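Long-range contacts in beta-L-arabinobiosidase (Bacteroides thetaiotaomicron, PDB 5MQR), which probably hydrolyses glycosidic bonds of plant pectin as a gut-bacterial beta-L-arabinobiosidase, with possible sialidase activity: residues A[1037-1042]-A[1100-1105]; A[262-267]-A[308-313]. All coordinates share one frame; numbering follows the deposited sequence.

Contact 1 of 2, residues A[1037-1042]-A[1100-1105]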
ATOM      1  N   ASP A1037      -3.722  26.637   5.941  1.00 32.39           N
ATOM      2  CA  ASP A1037      -3.377  26.753   4.515  1.00 33.21           C
ATOM      3  C   ASP A1037      -3.581  25.399   3.804  1.00 33.14           C
ATOM      4  O   ASP A1037      -4.224  24.512   4.361  1.00 32.07           O
ATOM      5  CB  ASP A1037      -1.946  27.336   4.367  1.00 33.58           C
ATOM      6  CG  ASP A1037      -0.848  26.395   4.887  1.00 33.26           C
ATOM      7  OD1 ASP A1037      -1.145  25.233   5.237  1.00 32.89           O
ATOM      8  OD2 ASP A1037       0.330  26.806   4.949  1.00 33.40           O
ATOM      9  N   ASP A1038      -3.021  25.242   2.602  1.00 33.91           N
ATOM     10  CA  ASP A1038      -3.208  24.049   1.783  1.00 34.67           C
ATOM     11  C   ASP A1038      -2.052  23.050   1.907  1.00 33.23           C
ATOM     12  O   ASP A1038      -1.932  22.132   1.091  1.00 33.62           O
ATOM     13  CB  ASP A1038      -3.375  24.459   0.307  1.00 37.04           C
ATOM     14  CG  ASP A1038      -4.411  25.552   0.123  1.00 40.50           C
ATOM     15  OD1 ASP A1038      -5.366  25.594   0.949  1.00 43.03           O
ATOM     16  OD2 ASP A1038      -4.269  26.383  -0.815  1.00 42.93           O
ATOM     17  N   THR A1039      -1.211  23.211   2.916  1.00 32.06           N
ATOM     18  CA  THR A1039      -0.021  22.388   3.055  1.00 31.33           C
ATOM     19  C   THR A1039      -0.336  21.286   4.085  1.00 30.03           C
ATOM     20  O   THR A1039      -1.009  21.542   5.082  1.00 29.58           O
ATOM     21  CB  THR A1039       1.202  23.279   3.415  1.00 31.61           C
ATOM     22  OG1 THR A1039       1.593  24.022   2.245  1.00 32.93           O
ATOM     23  CG2 THR A1039       2.391  22.472   3.903  1.00 30.95           C
ATOM     24  N   ILE A1040       0.111  20.062   3.815  1.00 29.07           N
ATOM     25  CA  ILE A1040      -0.032  18.975   4.770  1.00 28.82           C
ATOM     26  C   ILE A1040       1.283  18.803   5.520  1.00 28.90           C
ATOM     27  O   ILE A1040       2.341  18.724   4.898  1.00 28.70           O
ATOM     28  CB  ILE A1040      -0.386  17.653   4.089  1.00 28.62           C
ATOM     29  CG1 ILE A1040      -1.644  17.822   3.230  1.00 28.44           C
ATOM     30  CG2 ILE A1040      -0.544  16.538   5.135  1.00 27.96           C
ATOM     31  CD1 ILE A1040      -1.942  16.602   2.374  1.00 28.31           C
ATOM     32  N   GLU A1041       1.201  18.744   6.846  1.00 28.74           N
ATOM     33  CA  GLU A1041       2.377  18.666   7.718  1.00 29.26           C
ATOM     34  C   GLU A1041       2.156  17.506   8.671  1.00 27.71           C
ATOM     35  O   GLU A1041       1.187  17.508   9.417  1.00 27.69           O
ATOM     36  CB  GLU A1041       2.546  19.977   8.501  1.00 30.80           C
ATOM     37  CG  GLU A1041       3.687  20.005   9.535  1.00 32.25           C
ATOM     38  CD  GLU A1041       3.655  21.232  10.472  1.00 33.85           C
ATOM     39  OE1 GLU A1041       2.804  22.124  10.307  1.00 34.34           O
ATOM     40  OE2 GLU A1041       4.489  21.315  11.403  1.00 36.22           O
ATOM     41  N   ILE A1042       3.030  16.512   8.616  1.00 26.83           N
ATOM     42  CA  ILE A1042       3.031  15.447   9.602  1.00 26.57           C
ATOM     43  C   ILE A1042       4.373  15.350  10.277  1.00 26.19           C
ATOM     44  O   ILE A1042       5.398  15.695   9.702  1.00 25.99           O
ATOM     45  CB  ILE A1042       2.615  14.064   9.049  1.00 26.50           C
ATOM     46  CG1 ILE A1042       3.747  13.379   8.273  1.00 26.85           C
ATOM     47  CG2 ILE A1042       1.366  14.200   8.205  1.00 26.63           C
ATOM     48  CD1 ILE A1042       3.387  11.986   7.775  1.00 26.51           C
ATOM     49  N   ARG A1100       9.674  14.617  10.298  1.00 30.07           N
ATOM     50  CA  ARG A1100       8.748  15.603   9.737  1.00 31.21           C
ATOM     51  C   ARG A1100       8.653  15.504   8.180  1.00 30.70           C
ATOM     52  O   ARG A1100       9.655  15.465   7.487  1.00 31.08           O
ATOM     53  CB  ARG A1100       9.154  17.020  10.151  1.00 32.30           C
ATOM     54  CG  ARG A1100       8.176  18.074   9.699  1.00 34.02           C
ATOM     55  CD  ARG A1100       8.620  19.477  10.048  1.00 36.73           C
ATOM     56  NE  ARG A1100       8.251  19.803  11.419  1.00 38.96           N
ATOM     57  CZ  ARG A1100       9.087  20.157  12.409  1.00 41.40           C
ATOM     58  NH1 ARG A1100      10.409  20.264  12.222  1.00 42.73           N
ATOM     59  NH2 ARG A1100       8.581  20.428  13.621  1.00 40.46           N
ATOM     60  N   LEU A1101       7.442  15.488   7.658  1.00 31.02           N
ATOM     61  CA  LEU A1101       7.198  15.420   6.228  1.00 31.58           C
ATOM     62  C   LEU A1101       6.120  16.441   5.891  1.00 32.93           C
ATOM     63  O   LEU A1101       5.030  16.418   6.476  1.00 32.81           O
ATOM     64  CB  LEU A1101       6.764  14.012   5.841  1.00 30.63           C
ATOM     65  CG  LEU A1101       6.331  13.775   4.391  1.00 30.96           C
ATOM     66  CD1 LEU A1101       7.424  14.154   3.387  1.00 31.15           C
ATOM     67  CD2 LEU A1101       5.917  12.316   4.221  1.00 30.42           C
ATOM     68  N   VAL A1102       6.456  17.340   4.964  1.00 35.10           N
ATOM     69  CA  VAL A1102       5.638  18.470   4.573  1.00 36.41           C
ATOM     70  C   VAL A1102       5.382  18.363   3.076  1.00 38.15           C
ATOM     71  O   VAL A1102       6.319  18.282   2.299  1.00 41.06           O
ATOM     72  CB  VAL A1102       6.358  19.795   4.894  1.00 37.49           C
ATOM     73  CG1 VAL A1102       5.655  20.985   4.254  1.00 38.02           C
ATOM     74  CG2 VAL A1102       6.454  19.995   6.403  1.00 37.21           C
ATOM     75  N   CYS A1103       4.119  18.361   2.681  1.00 38.71           N
ATOM     76  CA  CYS A1103       3.724  18.330   1.289  1.00 39.88           C
ATOM     77  C   CYS A1103       3.096  19.652   0.944  1.00 40.53           C
ATOM     78  O   CYS A1103       1.942  19.906   1.306  1.00 37.71           O
ATOM     79  CB  CYS A1103       2.708  17.215   1.074  1.00 40.80           C
ATOM     80  SG  CYS A1103       3.362  15.629   1.593  1.00 44.76           S
ATOM     81  N   GLU A1104       3.849  20.500   0.251  1.00 44.33           N
ATOM     82  CA  GLU A1104       3.379  21.853  -0.051  1.00 47.60           C
ATOM     83  C   GLU A1104       2.310  21.846  -1.103  1.00 46.61           C
ATOM     84  O   GLU A1104       2.413  21.129  -2.078  1.00 44.67           O
ATOM     85  CB  GLU A1104       4.520  22.750  -0.486  1.00 51.86           C
ATOM     86  CG  GLU A1104       5.555  22.927   0.614  1.00 55.62           C
ATOM     87  CD  GLU A1104       6.134  24.327   0.698  1.00 61.71           C
ATOM     88  OE1 GLU A1104       5.658  25.254  -0.016  1.00 65.08           O
ATOM     89  OE2 GLU A1104       7.085  24.495   1.502  1.00 65.01           O
ATOM     90  N   ASN A1105       1.266  22.630  -0.862  1.00 49.45           N
ATOM     91  CA  ASN A1105       0.129  22.776  -1.776  1.00 51.85           C
ATOM     92  C   ASN A1105      -0.337  21.457  -2.407  1.00 50.15           C
ATOM     93  O   ASN A1105      -0.533  21.378  -3.609  1.00 50.69           O
ATOM     94  CB  ASN A1105       0.478  23.827  -2.853  1.00 55.16           C
ATOM     95  CG  ASN A1105       0.824  25.188  -2.248  1.00 56.58           C
ATOM     96  OD1 ASN A1105       0.067  25.718  -1.435  1.00 59.10           O
ATOM     97  ND2 ASN A1105       1.974  25.744  -2.624  1.00 57.02           N
TER
HETATM   98  O   HOH W   1      -0.849  26.535   1.231  1.00 43.89           O
HETATM   99  O   HOH W   2       5.845  19.585  12.754  1.00 22.38           O
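Ile1040 and Ile1042 pair with Cys1103 and Leu1101 in a two-stranded antiparallel beta sheet that brings the end of the chain back beside strand 1040-1042, part of a probable glycosyl hydrolase family 65 C-terminal domain. Four backbone bonds satisfy both groups of each pair: Cys1103 N gives to Ile1040 O at 2.9 Å and Ile1040 N to Cys1103 O at 3.1 Å, while Ile1042 N and Leu1101 O form the straightest bond (178° at the hydrogen), matched by Leu1101 N to Ile1042 O. Between them lies the non-hydrogen-bonded pair Glu1041-Val1102. The side chains of Ile1040, Ile1042, Leu1101 and Cys1103 share one face and pack on strand 1082-1087 of a five-stranded sheet. On the other face Thr1039 CG2, anti to its own N, meets Val1102 CG1 at 3.6 Å; this torsion leaves OG1 to take a weak bond from Asn1105 N. Glu1041 OE1 makes a salt bridge to Arg1035. Glu1041 OE2 stands 4.1 Å from Arg1100 NE, beyond a salt bridge, and a water spans the gap, donating to OE2 and accepting from NE. A second water accepts from Asp1038 N and donates to Asn1105 OD1, each at 2.9 Å.

Contact 2 of 2, residues A[262-267]-A[308-313]; sequences YKAFNC and NAKIWG
Asn266 reaches across to Ile311, Trp312 and Gly313 and supplies both direct hydrogen bonds between two successive four-stranded sheets, consistent with neighbouring blades of a beta propeller. Asn266 CB rests 3.7 Å from Trp312 CZ3. With CG held between the backbone N and the carbonyl carbon (chi1 56°), the amide is directed at the backbone of the other segment, its plane only 16° from that of the indole; Asn266 CG lies 3.8 Å from Trp312 CE3. At the tip, Asn266 OD1 accepts from Gly313 N at 2.9 Å, the donor nearly in line with the amide C=O. Asn266 ND2 gives to Ile311 O at 3.0 Å, a bent bond (134° at the hydrogen) tilted from the amide plane, and to Ala264 O within its own segment, close to that plane. The three bonds fix the amide's rotation; the two across the contact stand in for direct backbone pairing. Water continues the link: one molecule joins Ala264 O to Ile311 N, another Cys267 O to Gly313 O. Ala264 CB packs 3.8 Å from Lys310 CE; Lys310 NZ bonds to Gln77. Strands 266-269 and 311-315 each begin their antiparallel sheet, and Arg152 of strand 148-157 touches both Ala264 and Lys310.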
ATOM      1  N   TYR A 262      20.891 -30.833  -9.990  1.00 36.26           N
ATOM      2  CA  TYR A 262      19.777 -29.978  -9.693  1.00 35.13           C
ATOM      3  C   TYR A 262      19.699 -29.038 -10.881  1.00 33.84           C
ATOM      4  O   TYR A 262      20.726 -28.705 -11.485  1.00 33.51           O
ATOM      5  CB  TYR A 262      20.007 -29.222  -8.387  1.00 35.80           C
ATOM      6  CG  TYR A 262      20.191 -30.113  -7.166  1.00 37.90           C
ATOM      7  CD1 TYR A 262      19.300 -31.169  -6.890  1.00 38.36           C
ATOM      8  CD2 TYR A 262      21.261 -29.921  -6.287  1.00 39.46           C
ATOM      9  CE1 TYR A 262      19.465 -31.988  -5.778  1.00 38.94           C
ATOM     10  CE2 TYR A 262      21.431 -30.743  -5.169  1.00 40.26           C
ATOM     11  CZ  TYR A 262      20.526 -31.762  -4.919  1.00 39.58           C
ATOM     12  OH  TYR A 262      20.702 -32.550  -3.819  1.00 40.16           O
ATOM     13  N   LYS A 263      18.492 -28.612 -11.221  1.00 32.38           N
ATOM     14  CA  LYS A 263      18.255 -28.036 -12.539  1.00 31.76           C
ATOM     15  C   LYS A 263      17.900 -26.579 -12.520  1.00 29.03           C
ATOM     16  O   LYS A 263      17.146 -26.151 -11.668  1.00 27.66           O
ATOM     17  CB  LYS A 263      17.129 -28.791 -13.223  1.00 33.43           C
ATOM     18  CG  LYS A 263      17.345 -30.278 -13.124  1.00 36.01           C
ATOM     19  CD  LYS A 263      16.825 -31.051 -14.309  1.00 37.46           C
ATOM     20  CE  LYS A 263      17.456 -32.437 -14.280  1.00 39.60           C
ATOM     21  NZ  LYS A 263      16.787 -33.291 -15.286  1.00 40.88           N
ATOM     22  N   ALA A 264      18.429 -25.845 -13.499  1.00 27.46           N
ATOM     23  CA  ALA A 264      18.054 -24.456 -13.754  1.00 26.04           C
ATOM     24  C   ALA A 264      18.310 -23.555 -12.544  1.00 24.77           C
ATOM     25  O   ALA A 264      17.453 -22.749 -12.153  1.00 23.82           O
ATOM     26  CB  ALA A 264      16.598 -24.380 -14.208  1.00 25.90           C
ATOM     27  N   PHE A 265      19.487 -23.735 -11.947  1.00 24.52           N
ATOM     28  CA  PHE A 265      19.974 -22.897 -10.852  1.00 24.63           C
ATOM     29  C   PHE A 265      19.740 -21.409 -11.104  1.00 24.07           C
ATOM     30  O   PHE A 265      20.003 -20.886 -12.192  1.00 23.45           O
ATOM     31  CB  PHE A 265      21.469 -23.163 -10.658  1.00 25.79           C
ATOM     32  CG  PHE A 265      22.144 -22.279  -9.639  1.00 26.00           C
ATOM     33  CD1 PHE A 265      22.628 -21.024  -9.993  1.00 26.00           C
ATOM     34  CD2 PHE A 265      22.348 -22.736  -8.343  1.00 26.72           C
ATOM     35  CE1 PHE A 265      23.266 -20.216  -9.064  1.00 26.98           C
ATOM     36  CE2 PHE A 265      22.995 -21.940  -7.390  1.00 27.48           C
ATOM     37  CZ  PHE A 265      23.457 -20.672  -7.753  1.00 27.68           C
ATOM     38  N   ASN A 266      19.214 -20.735 -10.100  1.00 24.12           N
ATOM     39  CA  ASN A 266      19.301 -19.276 -10.027  1.00 24.06           C
ATOM     40  C   ASN A 266      19.460 -18.909  -8.579  1.00 24.61           C
ATOM     41  O   ASN A 266      19.164 -19.714  -7.707  1.00 24.35           O
ATOM     42  CB  ASN A 266      18.113 -18.558 -10.679  1.00 23.67           C
ATOM     43  CG  ASN A 266      16.764 -18.971 -10.117  1.00 23.62           C
ATOM     44  OD1 ASN A 266      16.049 -18.149  -9.542  1.00 23.41           O
ATOM     45  ND2 ASN A 266      16.391 -20.236 -10.316  1.00 23.95           N
ATOM     46  N   CYS A 267      19.951 -17.701  -8.328  1.00 25.49           N
ATOM     47  CA  CYS A 267      20.259 -17.275  -6.984  1.00 25.82           C
ATOM     48  C   CYS A 267      20.115 -15.796  -6.808  1.00 25.68           C
ATOM     49  O   CYS A 267      20.060 -15.029  -7.782  1.00 25.75           O
ATOM     50  CB  CYS A 267      21.706 -17.675  -6.625  1.00 27.04           C
ATOM     51  SG  CYS A 267      23.036 -16.824  -7.522  1.00 27.98           S
ATOM     52  N   ASN A 308       7.936 -28.564 -12.608  1.00 31.84           N
ATOM     53  CA  ASN A 308       8.999 -28.834 -13.527  1.00 33.44           C
ATOM     54  C   ASN A 308       9.348 -27.681 -14.457  1.00 31.19           C
ATOM     55  O   ASN A 308      10.248 -27.809 -15.267  1.00 31.02           O
ATOM     56  CB  ASN A 308       8.560 -30.016 -14.395  1.00 37.52           C
ATOM     57  CG  ASN A 308       9.674 -30.988 -14.600  1.00 42.00           C
ATOM     58  OD1 ASN A 308      10.275 -31.438 -13.627  1.00 47.65           O
ATOM     59  ND2 ASN A 308       9.990 -31.304 -15.859  1.00 45.01           N
ATOM     60  N   ALA A 309       8.633 -26.571 -14.368  1.00 28.98           N
ATOM     61  CA  ALA A 309       8.723 -25.528 -15.382  1.00 27.98           C
ATOM     62  C   ALA A 309       9.566 -24.296 -14.963  1.00 26.66           C
ATOM     63  O   ALA A 309       9.361 -23.202 -15.514  1.00 25.66           O
ATOM     64  CB  ALA A 309       7.316 -25.119 -15.787  1.00 27.63           C
ATOM     65  N   LYS A 310      10.515 -24.510 -14.039  1.00 25.46           N
ATOM     66  CA  LYS A 310      11.385 -23.479 -13.407  1.00 25.21           C
ATOM     67  C   LYS A 310      10.691 -22.502 -12.433  1.00 24.39           C
ATOM     68  O   LYS A 310       9.512 -22.162 -12.568  1.00 23.88           O
ATOM     69  CB  LYS A 310      12.144 -22.612 -14.417  1.00 25.69           C
ATOM     70  CG  LYS A 310      13.052 -23.316 -15.392  1.00 26.24           C
ATOM     71  CD  LYS A 310      13.778 -22.287 -16.256  1.00 26.32           C
ATOM     72  CE  LYS A 310      14.725 -22.963 -17.248  1.00 26.84           C
ATOM     73  NZ  LYS A 310      15.493 -22.003 -18.089  1.00 26.71           N
ATOM     74  N   ILE A 311      11.481 -22.029 -11.476  1.00 23.89           N
ATOM     75  CA  ILE A 311      11.100 -20.936 -10.597  1.00 22.91           C
ATOM     76  C   ILE A 311      12.242 -19.904 -10.645  1.00 22.48           C
ATOM     77  O   ILE A 311      13.432 -20.259 -10.652  1.00 22.95           O
ATOM     78  CB  ILE A 311      10.810 -21.439  -9.172  1.00 23.24           C
ATOM     79  CG1 ILE A 311      10.600 -20.256  -8.204  1.00 23.86           C
ATOM     80  CG2 ILE A 311      11.924 -22.346  -8.664  1.00 23.47           C
ATOM     81  CD1 ILE A 311       9.872 -20.628  -6.911  1.00 24.03           C
ATOM     82  N   TRP A 312      11.871 -18.640 -10.747  1.00 21.27           N
ATOM     83  CA  TRP A 312      12.814 -17.555 -10.791  1.00 21.20           C
ATOM     84  C   TRP A 312      12.650 -16.720  -9.548  1.00 21.28           C
ATOM     85  O   TRP A 312      11.549 -16.283  -9.245  1.00 21.20           O
ATOM     86  CB  TRP A 312      12.511 -16.662 -11.978  1.00 20.68           C
ATOM     87  CG  TRP A 312      13.309 -15.409 -11.969  1.00 20.46           C
ATOM     88  CD1 TRP A 312      12.865 -14.162 -11.675  1.00 20.01           C
ATOM     89  CD2 TRP A 312      14.706 -15.296 -12.214  1.00 20.86           C
ATOM     90  NE1 TRP A 312      13.885 -13.269 -11.756  1.00 20.26           N
ATOM     91  CE2 TRP A 312      15.036 -13.935 -12.083  1.00 21.04           C
ATOM     92  CE3 TRP A 312      15.713 -16.212 -12.553  1.00 21.21           C
ATOM     93  CZ2 TRP A 312      16.350 -13.453 -12.277  1.00 21.34           C
ATOM     94  CZ3 TRP A 312      17.007 -15.740 -12.752  1.00 21.79           C
ATOM     95  CH2 TRP A 312      17.311 -14.366 -12.626  1.00 21.49           C
ATOM     96  N   GLY A 313      13.745 -16.466  -8.868  1.00 21.97           N
ATOM     97  CA  GLY A 313      13.752 -15.582  -7.709  1.00 23.19           C
ATOM     98  C   GLY A 313      14.784 -14.478  -7.878  1.00 23.65           C
ATOM     99  O   GLY A 313      15.856 -14.719  -8.398  1.00 24.69           O
TER
HETATM  100  O   HOH W   3      14.350 -22.966 -11.680  1.00 24.97           O
HETATM  101  O   HOH W   4      18.253 -14.395  -9.689  1.00 27.19           O

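Overall arrangement
The two contacts lie on opposite sides of the chain's centre, their centres 47 Å apart and their nearest atoms about 31 Å apart, and hold no element in common. Contact 2 is buried in the N-terminal half, within what is probably a propeller; contact 1 is partly exposed, near the C-terminus. In contact 1 the strands run antiparallel and bond backbone to backbone, with an apolar face turned to the domain and a mixed face opposite, where Glu1041 meets a water beside Val1102. In contact 2 the segments run nearly parallel but too far apart to pair, so one asparagine amide and bridging waters supply the polar links between separate sheets. Contact 2 buries 242 Å² and contact 1 480 Å².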